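Local coordinates for DUF6844 domain-containing protein (Francisella tularensis subsp. tularensis, PDB 4QVR) that is of unknown function but carries a putative signal sequence and a DUF6844 domain, in a chain that combines long helices with two antiparallel sheets, at residues D401-D404 with I405-T408. Sequence-based numbering, arbitrary orientation.
Sequences DATD and IEKT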
ATOM      1  N   ASP A 401       7.085   5.211 -16.490  1.00 80.35           N
ATOM      2  CA  ASP A 401       7.341   3.840 -16.039  1.00 76.30           C
ATOM      3  C   ASP A 401       7.175   3.696 -14.542  1.00 62.18           C
ATOM      4  O   ASP A 401       7.811   4.383 -13.769  1.00 62.92           O
ATOM      5  CB  ASP A 401       8.754   3.360 -16.438  1.00 86.38           C
ATOM      6  CG  ASP A 401       8.849   2.910 -17.900  1.00101.80           C
ATOM      7  OD1 ASP A 401       7.811   2.529 -18.489  1.00110.63           O
ATOM      8  OD2 ASP A 401       9.976   2.899 -18.456  1.00108.83           O
ATOM      9  N   ALA A 402       6.319   2.776 -14.145  1.00 58.20           N
ATOM     10  CA  ALA A 402       6.068   2.498 -12.737  1.00 54.70           C
ATOM     11  C   ALA A 402       7.322   1.988 -12.044  1.00 54.87           C
ATOM     12  O   ALA A 402       7.499   2.215 -10.863  1.00 52.18           O
ATOM     13  CB  ALA A 402       4.958   1.467 -12.604  1.00 52.12           C
ATOM     14  N   THR A 403       8.183   1.281 -12.773  1.00 56.06           N
ATOM     15  CA  THR A 403       9.406   0.755 -12.193  1.00 59.52           C
ATOM     16  C   THR A 403      10.323   1.884 -11.723  1.00 61.66           C
ATOM     17  O   THR A 403      11.034   1.745 -10.725  1.00 61.34           O
ATOM     18  CB  THR A 403      10.115  -0.163 -13.179  1.00 65.81           C
ATOM     19  OG1 THR A 403      10.218   0.490 -14.442  1.00 71.15           O
ATOM     20  CG2 THR A 403       9.297  -1.422 -13.370  1.00 69.51           C
ATOM     21  N   ASP A 404      10.293   3.005 -12.437  1.00 63.86           N
ATOM     22  CA  ASP A 404      11.053   4.194 -12.037  1.00 68.57           C
ATOM     23  C   ASP A 404      10.436   4.840 -10.776  1.00 67.07           C
ATOM     24  O   ASP A 404      11.151   5.250  -9.859  1.00 66.31           O
ATOM     25  CB  ASP A 404      11.079   5.208 -13.183  1.00 74.76           C
ATOM     26  CG  ASP A 404      11.803   4.672 -14.425  1.00 83.74           C
ATOM     27  OD1 ASP A 404      12.794   3.913 -14.276  1.00 87.77           O
ATOM     28  OD2 ASP A 404      11.387   5.021 -15.550  1.00 86.95           O
ATOM     29  N   ILE A 405       9.105   4.893 -10.732  1.00 57.34           N
ATOM     30  CA  ILE A 405       8.396   5.498  -9.613  1.00 56.08           C
ATOM     31  C   ILE A 405       8.592   4.689  -8.356  1.00 54.87           C
ATOM     32  O   ILE A 405       8.714   5.234  -7.266  1.00 55.59           O
ATOM     33  CB  ILE A 405       6.883   5.570  -9.910  1.00 55.41           C
ATOM     34  CG1 ILE A 405       6.645   6.500 -11.098  1.00 57.30           C
ATOM     35  CG2 ILE A 405       6.087   6.010  -8.679  1.00 54.85           C
ATOM     36  CD1 ILE A 405       5.236   6.464 -11.650  1.00 59.87           C
ATOM     37  N   GLU A 406       8.638   3.384  -8.539  1.00 55.40           N
ATOM     38  CA  GLU A 406       8.746   2.410  -7.472  1.00 59.19           C
ATOM     39  C   GLU A 406      10.052   2.549  -6.643  1.00 62.64           C
ATOM     40  O   GLU A 406      10.022   2.542  -5.394  1.00 64.24           O
ATOM     41  CB  GLU A 406       8.585   1.027  -8.128  1.00 62.59           C
ATOM     42  CG  GLU A 406       8.379  -0.178  -7.240  1.00 63.72           C
ATOM     43  CD  GLU A 406       8.012  -1.433  -8.045  1.00 68.31           C
ATOM     44  OE1 GLU A 406       8.024  -2.542  -7.477  1.00 70.00           O
ATOM     45  OE2 GLU A 406       7.698  -1.326  -9.251  1.00 72.93           O
ATOM     46  N   LYS A 407      11.186   2.708  -7.306  1.00 68.36           N
ATOM     47  CA  LYS A 407      12.449   2.852  -6.575  1.00 73.58           C
ATOM     48  C   LYS A 407      12.482   4.206  -5.859  1.00 71.84           C
ATOM     49  O   LYS A 407      12.854   4.292  -4.692  1.00 70.68           O
ATOM     50  CB  LYS A 407      13.661   2.702  -7.498  1.00 80.65           C
ATOM     51  CG  LYS A 407      14.952   2.509  -6.714  1.00 89.06           C
ATOM     52  CD  LYS A 407      16.138   2.205  -7.609  1.00 97.90           C
ATOM     53  CE  LYS A 407      17.387   1.929  -6.786  1.00104.32           C
ATOM     54  NZ  LYS A 407      18.596   1.716  -7.633  1.00110.87           N
ATOM     55  N   THR A 408      12.073   5.257  -6.561  1.00 67.04           N
ATOM     56  CA  THR A 408      12.014   6.587  -5.975  1.00 70.85           C
ATOM     57  C   THR A 408      11.124   6.600  -4.736  1.00 64.04           C
ATOM     58  O   THR A 408      11.423   7.220  -3.749  1.00 64.71           O
ATOM     59  CB  THR A 408      11.420   7.581  -6.976  1.00 73.34           C
ATOM     60  OG1 THR A 408      12.111   7.460  -8.225  1.00 80.84           O
ATOM     61  CG2 THR A 408      11.540   8.997  -6.471  1.00 75.86           C
TER
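The carbonyl oxygen D404 O is gripped twice by T408. The hydroxyl T408 OG1 donates to D404 O at 2.9 Å, 27° out of the carbonyl plane. T408 N reaches the same oxygen, D404 O, by a weak but nearly straight bond of 3.4 Å. The hydroxyl can fold back onto the preceding turn because OG1 lies beside its own backbone N, with chi1 at -51°. Two residues earlier, E406 N donates to A402 O over 2.8 Å, and I405 N makes a weak 3.3 Å bond to D401 O. These i to i+4 bonds, two of the three backbone ones weak, span the first two turns of helix 402-415, with D401 at the N-cap position although its carboxylate makes no capping bond. I405, the buried residue here, runs its CG1-CD1 branch back toward the helix start: CG1 stands 3.6 Å from D401 O, and the side chain also packs on A151 and I154 of helix 134-159. E406 extends with CG anti to the backbone N (chi1 -168°), bringing OE2 alongside T403 at 4.0 Å from T403 CA; its side chain touches I147 and K148. T408 meets M380 and I384 of helix 374-385.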